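PDB 3GLE: pilin from Streptococcus pyogenes serotype M1, which forms the backbone of the pilus by stacking into covalently linked columns that bacteria need for adhesion to host cells, aggregation and biofilm formation. Local coordinates for residues K23-V28 with F153-D158; T37-K42 with V68-S73; D240-E245 with G271-Q276; N256-P261 with T285-N290. The protein carries 2 engineered substitutions. All coordinates share one frame; numbering follows the deposited sequence.

Two isopeptide sites, one unmade and one made, organise the four contacts. Contact 1 brings K23 beside A155, where the engineered alanine replaces the asparagine of the first cross-link, and contact 2 lies against it, with centres about 12 Å apart; the K23 amine meets the ring of F39, and F153 meets F41. Contacts 3 and 4 form a second pair, their centres about 10 Å apart, around the cross-link between K166 and N290: contact 3 supplies E245, contact 4 supplies N290, and F288 packs against E245. Between the pairs, contacts 1 and 4 are about 32 Å apart at their centres, yet both reach one sheet, in which strands 151-169 and 284-291 are neighbours.

Contact 1 (K23-V28 with F153-D158); sequences KNLDLV and FKASLD. Engineered in segment 153-158: A155 (natural residue Asn).
K23 lies in a parallel pairing with the F153-D158 strand and reaches along it. With CG anti to the backbone N (chi1 -177°) and a bend at chi2, its chain crosses F153 at about a right angle and brings NZ to 3.4 Å from A155 CB. In the natural protein K23 is joined to an asparagine at this place; with the engineered alanine no such bond exists, and the K23 amine instead makes a salt bridge with E104, the residue that promotes isopeptide formation. N24 then uses its backbone twice, its N donating to F153 O at 2.9 Å and its O accepting from A155 N. L25 returns to the face of K23 and lays CD2 against A155 CB at 3.9 Å. D26, on the face of K154, crosses that lysine obliquely; in the conformer given, OD2 makes a long, tentative salt bridge of 3.6 Å to K154 NZ. The D26 backbone links to A155 and L157. L27 and L157 lie side by side, L27 CD2 touching L157 CD2 at 3.6 Å. V28 N closes the ladder on L157 O. Strand 18-27 is thus held between strand 151-169 and the antiparallel strand 80-86, while K23 and L25 pack against strands 37-45 and 65-70, and F153 reaches V102 and E104 on strand 96-105.

Contact 2 (T37-K42 with V68-S73); sequences TDFTFK and VTYTNS
The rings of F39 and Y70 meet rim to rim, with planes at 87° and centroids 5.8 Å apart, neither lying over the other's face. Y70 CD2 comes to the F39 edge, in the plane of that ring, 3.7 Å from F39 CE2; seen from the tyrosine, the same phenylalanine atom approaches obliquely. T37 O lies at the edge of the Y70 ring. V68 touches two phenylalanines through one branch: CG2, set between its own backbone N and carbonyl carbon (chi1 of the residue -65°), reaches F39 CB at 4.0 Å and F41 CE2 at 4.1 Å, oblique to both rings. The register puts F39, V68 and Y70 on one face; with CG beside the backbone N, the F39 ring turns toward Y70. This aromatic face of the first isopeptide-containing domain walls the site of K23 and E104, with F39 and F41 both touching E104.

Behind this apolar layer the backbones pair antiparallel. T37 and Y70 form one hydrogen-bonded pair, with Y70 N to T37 O at 2.8 Å, and F39 and V68 form the next, with F39 N to V68 O at 2.9 Å. Between them, D38 and T69 make a non-hydrogen-bonded pair on the other face; the D38 carboxylate turns to K67 and K106.

Strand 37-45 lies between strands 65-70 and 96-105 in its sheet. The aromatic face looks onto strand 18-27, where Y70 touches K23 and L25 and the K23 amine makes a cation-pi contact with F39, while V68 and Y70 also touch K81 of strand 80-86.

Contact 3 (D240-E245 with G271-Q276); sequences DYVVTE and GNSTEQ
A chi1 of 66° sets T274 OG1 between its own backbone N and carbonyl carbon, which puts the hydroxyl in front of V243. The nearly straight bond from V243 N to T274 OG1 (3.1 Å, 173° at the hydrogen) replaces a carbonyl acceptor by a side chain, and T274 N donates back to V243 O. The T274 hydroxyl gives its own hydrogen to E275 O, so it both accepts and donates. For T244, OG1 beside the backbone N (chi1 -61°) brings it to S273 OG at 3.1 Å, and there the threonine is the donor; the serine passes its hydrogen to T274 O at 2.7 Å, on a lone pair in the carbonyl plane. At the far end E245 N binds N272 O at 2.8 Å. A single backbone bridge, between T244 and S273, joins strand 240-245 to segment 271-276.

The hydroxyls therefore form short donor relays that satisfy main-chain groups beside that bridge. Bonding at its backbone N fixes the base of E245, whose carboxylate points into the isopeptide site, where OE1 is hydrogen-bonded to the isopeptide nitrogen, K166 NZ, and OE2 to T255. This is consistent with positioning of the residue that promotes cross-linking.

Contact 4 (N256-P261 with T285-N290); sequences NVEVSP and TITFTN
V257 meets F288 with both of its methyl branches. CG1, anti to the backbone N (chi1 -167°), stands over the centre of the ring in a CH-pi contact, 4.1 Å from the F288 centroid and 9° off the ring normal. CG2, beside the N, touches F288 CE2 at 3.6 Å. The same CG1 also reaches I286 CG2 at 3.7 Å, a branch that is itself anti to the isoleucine N, whereas V259 CG2 touches I286 CG1 more loosely.

These residues share the inner face of an antiparallel pair between strands 254-261 and 284-291, in the mixed sheet that strand 151-169 extends. The pair belongs to the second isopeptide-containing domain: N290, at the end of its strand, is covalently joined to K166, with T255 bonded to its OD1. F288 packs against V243 and E245 of strand 240-245, in the facing sheet, and meets F181 edge-to-face.

On the other face, E258 keeps its chain extended beyond CG and lies beside T287, pointing the same way. A water links E258 OE1, T287 O and T289 OG1, donating to the first two and accepting from the threonine at 2.6 Å.

Contact 1 (K23-V28 with F153-D158)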
loop_
_atom_site.group_PDB
_atom_site.type_symbol
_atom_site.label_atom_id
_atom_site.label_comp_id
_atom_site.label_asym_id
_atom_site.label_seq_id
_atom_site.Cartn_x
_atom_site.Cartn_y
_atom_site.Cartn_z
ATOM N N LYS A 23 -7.527 -3.142 12.028
ATOM C CA LYS A 23 -6.428 -2.882 11.106
ATOM C C LYS A 23 -6.384 -1.406 10.763
ATOM O O LYS A 23 -7.397 -0.833 10.429
ATOM C CB LYS A 23 -6.591 -3.665 9.808
ATOM C CG LYS A 23 -5.436 -3.459 8.865
ATOM C CD LYS A 23 -4.210 -4.241 9.303
ATOM C CE LYS A 23 -2.980 -3.851 8.483
ATOM N NZ LYS A 23 -1.767 -4.579 8.990
ATOM N N ASN A 24 -5.192 -0.819 10.820
ATOM C CA ASN A 24 -4.949 0.542 10.360
ATOM C C ASN A 24 -3.915 0.607 9.224
ATOM O O ASN A 24 -2.879 -0.023 9.300
ATOM C CB ASN A 24 -4.522 1.418 11.544
ATOM C CG ASN A 24 -5.704 1.861 12.371
ATOM O OD1 ASN A 24 -6.536 2.630 11.898
ATOM N ND2 ASN A 24 -5.810 1.358 13.598
ATOM N N LEU A 25 -4.230 1.332 8.159
ATOM C CA LEU A 25 -3.252 1.633 7.119
ATOM C C LEU A 25 -2.761 3.042 7.306
ATOM O O LEU A 25 -3.566 3.977 7.239
ATOM C CB LEU A 25 -3.870 1.551 5.730
ATOM C CG LEU A 25 -4.093 0.232 5.021
ATOM C CD1 LEU A 25 -4.313 0.512 3.548
ATOM C CD2 LEU A 25 -2.916 -0.685 5.208
ATOM N N ASP A 26 -1.456 3.187 7.562
ATOM C CA ASP A 26 -0.813 4.496 7.666
ATOM C C ASP A 26 -0.255 4.897 6.306
ATOM O O ASP A 26 0.716 4.307 5.818
ATOM C CB ASP A 26 0.331 4.439 8.670
ATOM C CG ASP A 26 -0.144 4.483 10.097
ATOM O OD1 ASP A 26 -1.350 4.209 10.341
ATOM O OD2 ASP A 26 0.699 4.794 10.980
ATOM N N LEU A 27 -0.874 5.880 5.671
ATOM C CA LEU A 27 -0.422 6.285 4.333
ATOM C C LEU A 27 0.764 7.261 4.382
ATOM O O LEU A 27 0.657 8.342 4.959
ATOM C CB LEU A 27 -1.574 6.875 3.512
ATOM C CG LEU A 27 -2.906 6.126 3.373
ATOM C CD1 LEU A 27 -3.715 6.710 2.210
ATOM C CD2 LEU A 27 -2.771 4.622 3.235
ATOM N N VAL A 28 1.896 6.887 3.787
ATOM C CA VAL A 28 2.988 7.859 3.661
ATOM C C VAL A 28 2.520 9.132 2.890
ATOM O O VAL A 28 2.714 10.253 3.343
ATOM C CB VAL A 28 4.258 7.262 3.014
ATOM C CG1 VAL A 28 5.401 8.244 3.174
ATOM C CG2 VAL A 28 4.629 5.903 3.647
ATOM N N PHE A 153 -3.388 -3.796 14.560
ATOM C CA PHE A 153 -2.262 -4.042 13.670
ATOM C C PHE A 153 -2.188 -2.843 12.750
ATOM O O PHE A 153 -3.210 -2.341 12.319
ATOM C CB PHE A 153 -2.427 -5.338 12.888
ATOM C CG PHE A 153 -2.327 -6.556 13.741
ATOM C CD1 PHE A 153 -1.080 -7.094 14.072
ATOM C CD2 PHE A 153 -3.471 -7.143 14.271
ATOM C CE1 PHE A 153 -0.986 -8.211 14.873
ATOM C CE2 PHE A 153 -3.370 -8.278 15.076
ATOM C CZ PHE A 153 -2.125 -8.805 15.384
ATOM N N LYS A 154 -0.979 -2.352 12.528
ATOM C CA LYS A 154 -0.754 -1.193 11.673
ATOM C C LYS A 154 0.179 -1.598 10.536
ATOM O O LYS A 154 1.194 -2.264 10.769
ATOM C CB LYS A 154 -0.105 -0.071 12.478
ATOM C CG LYS A 154 -0.018 1.268 11.723
ATOM C CD LYS A 154 0.411 2.378 12.663
ATOM C CE LYS A 154 1.907 2.311 12.995
ATOM N NZ LYS A 154 2.286 3.435 13.911
ATOM N N ALA A 155 -0.181 -1.239 9.309
ATOM C CA ALA A 155 0.718 -1.412 8.167
ATOM C C ALA A 155 0.987 -0.041 7.544
ATOM O O ALA A 155 0.079 0.793 7.490
ATOM C CB ALA A 155 0.073 -2.317 7.152
ATOM N N SER A 156 2.217 0.217 7.095
ATOM C CA SER A 156 2.461 1.423 6.285
ATOM C C SER A 156 2.221 1.110 4.811
ATOM O O SER A 156 2.532 0.021 4.336
ATOM C CB SER A 156 3.837 2.038 6.536
ATOM O OG SER A 156 4.823 1.021 6.617
ATOM N N LEU A 157 1.567 2.032 4.121
ATOM C CA LEU A 157 1.393 1.927 2.691
ATOM C C LEU A 157 2.208 3.063 2.081
ATOM O O LEU A 157 1.881 4.252 2.258
ATOM C CB LEU A 157 -0.080 2.013 2.285
ATOM C CG LEU A 157 -0.310 2.119 0.768
ATOM C CD1 LEU A 157 -0.086 0.789 0.032
ATOM C CD2 LEU A 157 -1.672 2.697 0.442
ATOM N N ASP A 158 3.311 2.676 1.437
ATOM C CA ASP A 158 4.187 3.601 0.721
ATOM C C ASP A 158 3.642 3.749 -0.688
ATOM O O ASP A 158 2.905 2.886 -1.182
ATOM C CB ASP A 158 5.629 3.056 0.651
ATOM C CG ASP A 158 6.719 4.175 0.588
ATOM O OD1 ASP A 158 6.429 5.381 0.787
ATOM O OD2 ASP A 158 7.906 3.834 0.347
#

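Contact 2 (T37-K42 with V68-S73)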
loop_
_atom_site.group_PDB
_atom_site.type_symbol
_atom_site.label_atom_id
_atom_site.label_comp_id
_atom_site.label_asym_id
_atom_site.label_seq_id
_atom_site.Cartn_x
_atom_site.Cartn_y
_atom_site.Cartn_z
ATOM N N THR A 37 -6.688 -5.723 -1.347
ATOM C CA THR A 37 -5.938 -6.757 -0.610
ATOM C C THR A 37 -6.609 -7.105 0.693
ATOM O O THR A 37 -7.428 -6.336 1.196
ATOM C CB THR A 37 -4.451 -6.332 -0.354
ATOM O OG1 THR A 37 -3.724 -7.458 0.135
ATOM C CG2 THR A 37 -4.327 -5.135 0.643
ATOM N N ASP A 38 -6.242 -8.243 1.268
ATOM C CA ASP A 38 -6.723 -8.548 2.604
ATOM C C ASP A 38 -5.625 -8.633 3.672
ATOM O O ASP A 38 -4.436 -8.734 3.367
ATOM C CB ASP A 38 -7.606 -9.794 2.588
ATOM C CG ASP A 38 -6.874 -11.036 2.097
ATOM O OD1 ASP A 38 -5.611 -11.012 2.036
ATOM O OD2 ASP A 38 -7.572 -12.046 1.774
ATOM N N PHE A 39 -6.035 -8.599 4.927
ATOM C CA PHE A 39 -5.140 -8.942 6.018
ATOM C C PHE A 39 -5.834 -9.996 6.854
ATOM O O PHE A 39 -7.047 -9.884 7.135
ATOM C CB PHE A 39 -4.798 -7.706 6.847
ATOM C CG PHE A 39 -4.062 -6.647 6.073
ATOM C CD1 PHE A 39 -2.662 -6.672 5.986
ATOM C CD2 PHE A 39 -4.758 -5.629 5.423
ATOM C CE1 PHE A 39 -1.971 -5.674 5.283
ATOM C CE2 PHE A 39 -4.094 -4.653 4.694
ATOM C CZ PHE A 39 -2.692 -4.664 4.631
ATOM N N THR A 40 -5.092 -11.036 7.220
ATOM C CA THR A 40 -5.658 -12.132 8.007
ATOM C C THR A 40 -5.063 -12.157 9.416
ATOM O O THR A 40 -3.869 -11.922 9.593
ATOM C CB THR A 40 -5.491 -13.524 7.287
ATOM O OG1 THR A 40 -4.110 -13.779 7.020
ATOM C CG2 THR A 40 -6.185 -13.523 5.957
ATOM N N PHE A 41 -5.893 -12.421 10.419
ATOM C CA PHE A 41 -5.434 -12.524 11.796
ATOM C C PHE A 41 -5.749 -13.895 12.336
ATOM O O PHE A 41 -6.844 -14.406 12.140
ATOM C CB PHE A 41 -6.062 -11.421 12.659
ATOM C CG PHE A 41 -5.950 -10.072 12.029
ATOM C CD1 PHE A 41 -4.711 -9.465 11.906
ATOM C CD2 PHE A 41 -7.053 -9.461 11.472
ATOM C CE1 PHE A 41 -4.590 -8.245 11.298
ATOM C CE2 PHE A 41 -6.935 -8.235 10.849
ATOM C CZ PHE A 41 -5.696 -7.634 10.754
ATOM N N LYS A 42 -4.744 -14.499 12.963
ATOM C CA LYS A 42 -4.859 -15.822 13.515
ATOM C C LYS A 42 -4.838 -15.753 15.025
ATOM O O LYS A 42 -4.019 -15.015 15.628
ATOM C CB LYS A 42 -3.710 -16.711 13.027
ATOM C CG LYS A 42 -3.796 -18.147 13.561
ATOM C CD LYS A 42 -2.709 -19.011 12.965
ATOM C CE LYS A 42 -2.644 -20.345 13.669
ATOM N NZ LYS A 42 -1.546 -21.230 13.125
ATOM N N VAL A 68 -9.826 -8.655 7.344
ATOM C CA VAL A 68 -10.363 -7.429 6.825
ATOM C C VAL A 68 -9.860 -7.250 5.377
ATOM O O VAL A 68 -8.767 -7.704 5.030
ATOM C CB VAL A 68 -9.911 -6.213 7.668
ATOM C CG1 VAL A 68 -10.479 -6.296 9.088
ATOM C CG2 VAL A 68 -8.369 -6.101 7.682
ATOM N N THR A 69 -10.653 -6.566 4.558
ATOM C CA THR A 69 -10.345 -6.416 3.147
ATOM C C THR A 69 -10.395 -4.950 2.719
ATOM O O THR A 69 -11.346 -4.238 3.027
ATOM C CB THR A 69 -11.337 -7.241 2.308
ATOM O OG1 THR A 69 -11.305 -8.604 2.775
ATOM C CG2 THR A 69 -10.978 -7.160 0.815
ATOM N N TYR A 70 -9.349 -4.499 2.045
ATOM C CA TYR A 70 -9.333 -3.162 1.458
ATOM C C TYR A 70 -9.565 -3.285 -0.044
ATOM O O TYR A 70 -9.115 -4.264 -0.652
ATOM C CB TYR A 70 -7.998 -2.468 1.720
ATOM C CG TYR A 70 -7.791 -2.094 3.169
ATOM C CD1 TYR A 70 -8.094 -0.805 3.625
ATOM C CD2 TYR A 70 -7.322 -3.034 4.095
ATOM C CE1 TYR A 70 -7.926 -0.459 4.996
ATOM C CE2 TYR A 70 -7.147 -2.697 5.454
ATOM C CZ TYR A 70 -7.456 -1.411 5.900
ATOM O OH TYR A 70 -7.269 -1.080 7.245
ATOM N N THR A 71 -10.271 -2.302 -0.620
ATOM C CA THR A 71 -10.438 -2.178 -2.068
ATOM C C THR A 71 -10.116 -0.759 -2.491
ATOM O O THR A 71 -10.087 0.145 -1.648
ATOM C CB THR A 71 -11.871 -2.472 -2.518
ATOM O OG1 THR A 71 -12.767 -1.535 -1.910
ATOM C CG2 THR A 71 -12.288 -3.883 -2.112
ATOM N N ASN A 72 -9.881 -0.562 -3.793
ATOM C CA ASN A 72 -9.549 0.751 -4.329
ATOM C C ASN A 72 -10.516 1.828 -3.825
ATOM O O ASN A 72 -10.087 2.921 -3.451
ATOM C CB ASN A 72 -9.541 0.726 -5.864
ATOM C CG ASN A 72 -8.425 -0.155 -6.456
ATOM O OD1 ASN A 72 -8.539 -0.591 -7.591
ATOM N ND2 ASN A 72 -7.368 -0.412 -5.702
ATOM N N SER A 73 -11.807 1.480 -3.783
ATOM C CA SER A 73 -12.894 2.367 -3.338
ATOM C C SER A 73 -12.844 2.829 -1.872
ATOM O O SER A 73 -13.637 3.686 -1.491
ATOM C CB SER A 73 -14.249 1.702 -3.593
ATOM O OG SER A 73 -14.416 0.613 -2.707
#

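Contact 3 (D240-E245 with G271-Q276)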
loop_
_atom_site.group_PDB
_atom_site.type_symbol
_atom_site.label_atom_id
_atom_site.label_comp_id
_atom_site.label_asym_id
_atom_site.label_seq_id
_atom_site.Cartn_x
_atom_site.Cartn_y
_atom_site.Cartn_z
ATOM N N ASP A 240 3.197 -1.529 -13.467
ATOM C CA ASP A 240 3.925 -1.476 -14.746
ATOM C C ASP A 240 3.510 -0.234 -15.533
ATOM O O ASP A 240 2.329 0.143 -15.517
ATOM C CB ASP A 240 3.676 -2.739 -15.603
ATOM C CG ASP A 240 4.277 -3.993 -14.980
ATOM O OD1 ASP A 240 5.135 -3.855 -14.077
ATOM O OD2 ASP A 240 3.904 -5.127 -15.373
ATOM N N TYR A 241 4.465 0.404 -16.218
ATOM C CA TYR A 241 4.127 1.555 -17.081
ATOM C C TYR A 241 5.095 1.695 -18.233
ATOM O O TYR A 241 6.200 1.109 -18.200
ATOM C CB TYR A 241 4.063 2.857 -16.289
ATOM C CG TYR A 241 5.387 3.236 -15.659
ATOM C CD1 TYR A 241 6.302 4.020 -16.344
ATOM C CD2 TYR A 241 5.727 2.786 -14.372
ATOM C CE1 TYR A 241 7.522 4.348 -15.780
ATOM C CE2 TYR A 241 6.932 3.132 -13.790
ATOM C CZ TYR A 241 7.838 3.898 -14.506
ATOM O OH TYR A 241 9.046 4.228 -13.947
ATOM N N VAL A 242 4.649 2.455 -19.247
ATOM C CA VAL A 242 5.416 2.821 -20.429
ATOM C C VAL A 242 5.239 4.345 -20.681
ATOM O O VAL A 242 4.132 4.873 -20.593
ATOM C CB VAL A 242 4.946 2.036 -21.681
ATOM C CG1 VAL A 242 5.799 2.371 -22.904
ATOM C CG2 VAL A 242 4.983 0.502 -21.432
ATOM N N VAL A 243 6.349 5.040 -20.932
ATOM C CA VAL A 243 6.326 6.430 -21.381
ATOM C C VAL A 243 6.928 6.494 -22.783
ATOM O O VAL A 243 7.992 5.965 -23.015
ATOM C CB VAL A 243 7.157 7.347 -20.479
ATOM C CG1 VAL A 243 6.801 8.810 -20.766
ATOM C CG2 VAL A 243 6.931 7.028 -18.986
ATOM N N THR A 244 6.236 7.141 -23.710
ATOM C CA THR A 244 6.715 7.262 -25.090
ATOM C C THR A 244 6.654 8.705 -25.552
ATOM O O THR A 244 5.693 9.403 -25.260
ATOM C CB THR A 244 5.851 6.396 -26.020
ATOM O OG1 THR A 244 5.961 5.024 -25.615
ATOM C CG2 THR A 244 6.325 6.492 -27.444
ATOM N N GLU A 245 7.681 9.165 -26.255
ATOM C CA GLU A 245 7.598 10.442 -26.973
ATOM C C GLU A 245 7.308 10.088 -28.422
ATOM O O GLU A 245 7.758 9.053 -28.909
ATOM C CB GLU A 245 8.926 11.197 -26.896
ATOM C CG GLU A 245 8.958 12.557 -27.592
ATOM C CD GLU A 245 10.379 13.146 -27.665
ATOM O OE1 GLU A 245 10.899 13.566 -26.610
ATOM O OE2 GLU A 245 10.998 13.163 -28.773
ATOM N N GLY A 271 16.413 6.235 -28.493
ATOM C CA GLY A 271 15.107 6.195 -29.121
ATOM C C GLY A 271 14.070 6.900 -28.304
ATOM O O GLY A 271 14.411 7.696 -27.446
ATOM N N ASN A 272 12.802 6.565 -28.543
ATOM C CA ASN A 272 11.699 7.407 -28.084
ATOM C C ASN A 272 10.776 6.793 -27.042
ATOM O O ASN A 272 9.800 7.426 -26.642
ATOM C CB ASN A 272 10.900 7.933 -29.279
ATOM C CG ASN A 272 10.340 6.819 -30.124
ATOM O OD1 ASN A 272 10.131 5.702 -29.636
ATOM N ND2 ASN A 272 10.107 7.100 -31.403
ATOM N N SER A 273 11.104 5.591 -26.575
ATOM C CA SER A 273 10.294 4.926 -25.565
ATOM C C SER A 273 11.105 4.275 -24.440
ATOM O O SER A 273 12.207 3.767 -24.649
ATOM C CB SER A 273 9.415 3.853 -26.214
ATOM O OG SER A 273 8.505 3.327 -25.259
ATOM N N THR A 274 10.535 4.285 -23.245
ATOM C CA THR A 274 11.057 3.468 -22.168
ATOM C C THR A 274 10.617 2.060 -22.523
ATOM O O THR A 274 9.793 1.859 -23.418
ATOM C CB THR A 274 10.450 3.866 -20.798
ATOM O OG1 THR A 274 9.045 3.579 -20.781
ATOM C CG2 THR A 274 10.635 5.338 -20.547
ATOM N N GLU A 275 11.188 1.062 -21.883
ATOM C CA GLU A 275 10.588 -0.249 -22.011
ATOM C C GLU A 275 9.540 -0.322 -20.899
ATOM O O GLU A 275 9.239 0.702 -20.258
ATOM C CB GLU A 275 11.642 -1.362 -21.972
ATOM C CG GLU A 275 12.566 -1.372 -23.208
ATOM C CD GLU A 275 11.824 -1.684 -24.514
ATOM O OE1 GLU A 275 10.925 -2.561 -24.497
ATOM O OE2 GLU A 275 12.146 -1.063 -25.559
ATOM N N GLN A 276 8.949 -1.483 -20.699
ATOM C CA GLN A 276 8.007 -1.623 -19.610
ATOM C C GLN A 276 8.801 -1.567 -18.302
ATOM O O GLN A 276 9.706 -2.382 -18.083
ATOM C CB GLN A 276 7.243 -2.924 -19.741
ATOM C CG GLN A 276 6.134 -3.104 -18.729
ATOM C CD GLN A 276 5.203 -4.231 -19.126
ATOM O OE1 GLN A 276 5.425 -4.893 -20.129
ATOM N NE2 GLN A 276 4.162 -4.446 -18.355
#

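Contact 4 (N256-P261 with T285-N290)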
loop_
_atom_site.group_PDB
_atom_site.type_symbol
_atom_site.label_atom_id
_atom_site.label_comp_id
_atom_site.label_asym_id
_atom_site.label_seq_id
_atom_site.Cartn_x
_atom_site.Cartn_y
_atom_site.Cartn_z
ATOM N N ASN A 256 16.941 10.405 -27.039
ATOM C CA ASN A 256 17.473 9.413 -26.123
ATOM C C ASN A 256 16.736 9.541 -24.780
ATOM O O ASN A 256 16.298 10.645 -24.410
ATOM C CB ASN A 256 18.993 9.594 -25.979
ATOM C CG ASN A 256 19.759 9.263 -27.280
ATOM O OD1 ASN A 256 20.068 8.113 -27.551
ATOM N ND2 ASN A 256 20.059 10.284 -28.073
ATOM N N VAL A 257 16.579 8.429 -24.065
ATOM C CA VAL A 257 15.876 8.444 -22.787
ATOM C C VAL A 257 16.871 8.072 -21.697
ATOM O O VAL A 257 17.699 7.192 -21.886
ATOM C CB VAL A 257 14.688 7.429 -22.755
ATOM C CG1 VAL A 257 13.805 7.681 -21.569
ATOM C CG2 VAL A 257 13.869 7.506 -24.008
ATOM N N GLU A 258 16.794 8.759 -20.568
ATOM C CA GLU A 258 17.472 8.306 -19.358
ATOM C C GLU A 258 16.425 7.905 -18.341
ATOM O O GLU A 258 15.533 8.678 -18.051
ATOM C CB GLU A 258 18.317 9.415 -18.765
ATOM C CG GLU A 258 19.405 9.942 -19.668
ATOM C CD GLU A 258 20.037 11.187 -19.079
ATOM O OE1 GLU A 258 19.668 12.327 -19.495
ATOM O OE2 GLU A 258 20.878 11.006 -18.170
ATOM N N VAL A 259 16.542 6.713 -17.790
ATOM C CA VAL A 259 15.595 6.229 -16.790
ATOM C C VAL A 259 16.372 6.156 -15.486
ATOM O O VAL A 259 17.316 5.393 -15.363
ATOM C CB VAL A 259 15.018 4.866 -17.198
ATOM C CG1 VAL A 259 14.157 4.272 -16.088
ATOM C CG2 VAL A 259 14.219 5.009 -18.474
ATOM N N SER A 260 15.994 6.978 -14.529
ATOM C CA SER A 260 16.853 7.279 -13.394
ATOM C C SER A 260 16.137 7.116 -12.038
ATOM O O SER A 260 15.528 8.076 -11.536
ATOM C CB SER A 260 17.401 8.699 -13.566
ATOM O OG SER A 260 18.217 9.074 -12.472
ATOM N N PRO A 261 16.183 5.889 -11.453
ATOM C CA PRO A 261 15.579 5.715 -10.123
ATOM C C PRO A 261 16.417 6.432 -9.070
ATOM O O PRO A 261 17.640 6.453 -9.180
ATOM C CB PRO A 261 15.611 4.192 -9.891
ATOM C CG PRO A 261 16.710 3.669 -10.802
ATOM C CD PRO A 261 16.957 4.703 -11.890
ATOM N N THR A 285 12.822 9.347 -12.095
ATOM C CA THR A 285 12.930 10.437 -13.069
ATOM C C THR A 285 13.348 9.917 -14.432
ATOM O O THR A 285 14.405 9.286 -14.580
ATOM C CB THR A 285 13.919 11.546 -12.629
ATOM O OG1 THR A 285 13.449 12.122 -11.411
ATOM C CG2 THR A 285 13.984 12.654 -13.663
ATOM N N ILE A 286 12.521 10.239 -15.423
ATOM C CA ILE A 286 12.737 9.862 -16.782
ATOM C C ILE A 286 12.911 11.144 -17.616
ATOM O O ILE A 286 12.022 12.009 -17.649
ATOM C CB ILE A 286 11.556 9.004 -17.273
ATOM C CG1 ILE A 286 11.526 7.688 -16.475
ATOM C CG2 ILE A 286 11.669 8.725 -18.759
ATOM C CD1 ILE A 286 10.453 6.758 -16.838
ATOM N N THR A 287 14.068 11.275 -18.256
ATOM C CA THR A 287 14.381 12.474 -19.024
ATOM C C THR A 287 14.549 12.099 -20.492
ATOM O O THR A 287 15.409 11.290 -20.827
ATOM C CB THR A 287 15.674 13.158 -18.525
ATOM O OG1 THR A 287 15.569 13.436 -17.125
ATOM C CG2 THR A 287 15.948 14.473 -19.281
ATOM N N PHE A 288 13.728 12.690 -21.349
ATOM C CA PHE A 288 13.883 12.567 -22.801
ATOM C C PHE A 288 14.718 13.747 -23.340
ATOM O O PHE A 288 14.279 14.904 -23.256
ATOM C CB PHE A 288 12.508 12.554 -23.494
ATOM C CG PHE A 288 11.672 11.305 -23.229
ATOM C CD1 PHE A 288 11.008 11.132 -22.029
ATOM C CD2 PHE A 288 11.512 10.347 -24.216
ATOM C CE1 PHE A 288 10.232 10.013 -21.789
ATOM C CE2 PHE A 288 10.743 9.211 -23.985
ATOM C CZ PHE A 288 10.096 9.047 -22.763
ATOM N N THR A 289 15.912 13.446 -23.871
ATOM C CA THR A 289 16.778 14.452 -24.508
ATOM C C THR A 289 16.582 14.443 -26.040
ATOM O O THR A 289 16.768 13.422 -26.706
ATOM C CB THR A 289 18.265 14.228 -24.161
ATOM O OG1 THR A 289 18.453 14.352 -22.756
ATOM C CG2 THR A 289 19.202 15.218 -24.861
ATOM N N ASN A 290 16.190 15.599 -26.569
ATOM C CA ASN A 290 15.957 15.801 -27.983
ATOM C C ASN A 290 17.014 16.734 -28.526
ATOM O O ASN A 290 17.058 17.910 -28.181
ATOM C CB ASN A 290 14.556 16.377 -28.210
ATOM C CG ASN A 290 13.459 15.353 -27.898
ATOM O OD1 ASN A 290 13.330 14.352 -28.574
HETATM O O HOH W 1 19.286 12.795 -28.173
HETATM O O HOH W 2 18.002 12.037 -21.596
HETATM O O HOH W 3 14.343 10.033 -9.123
#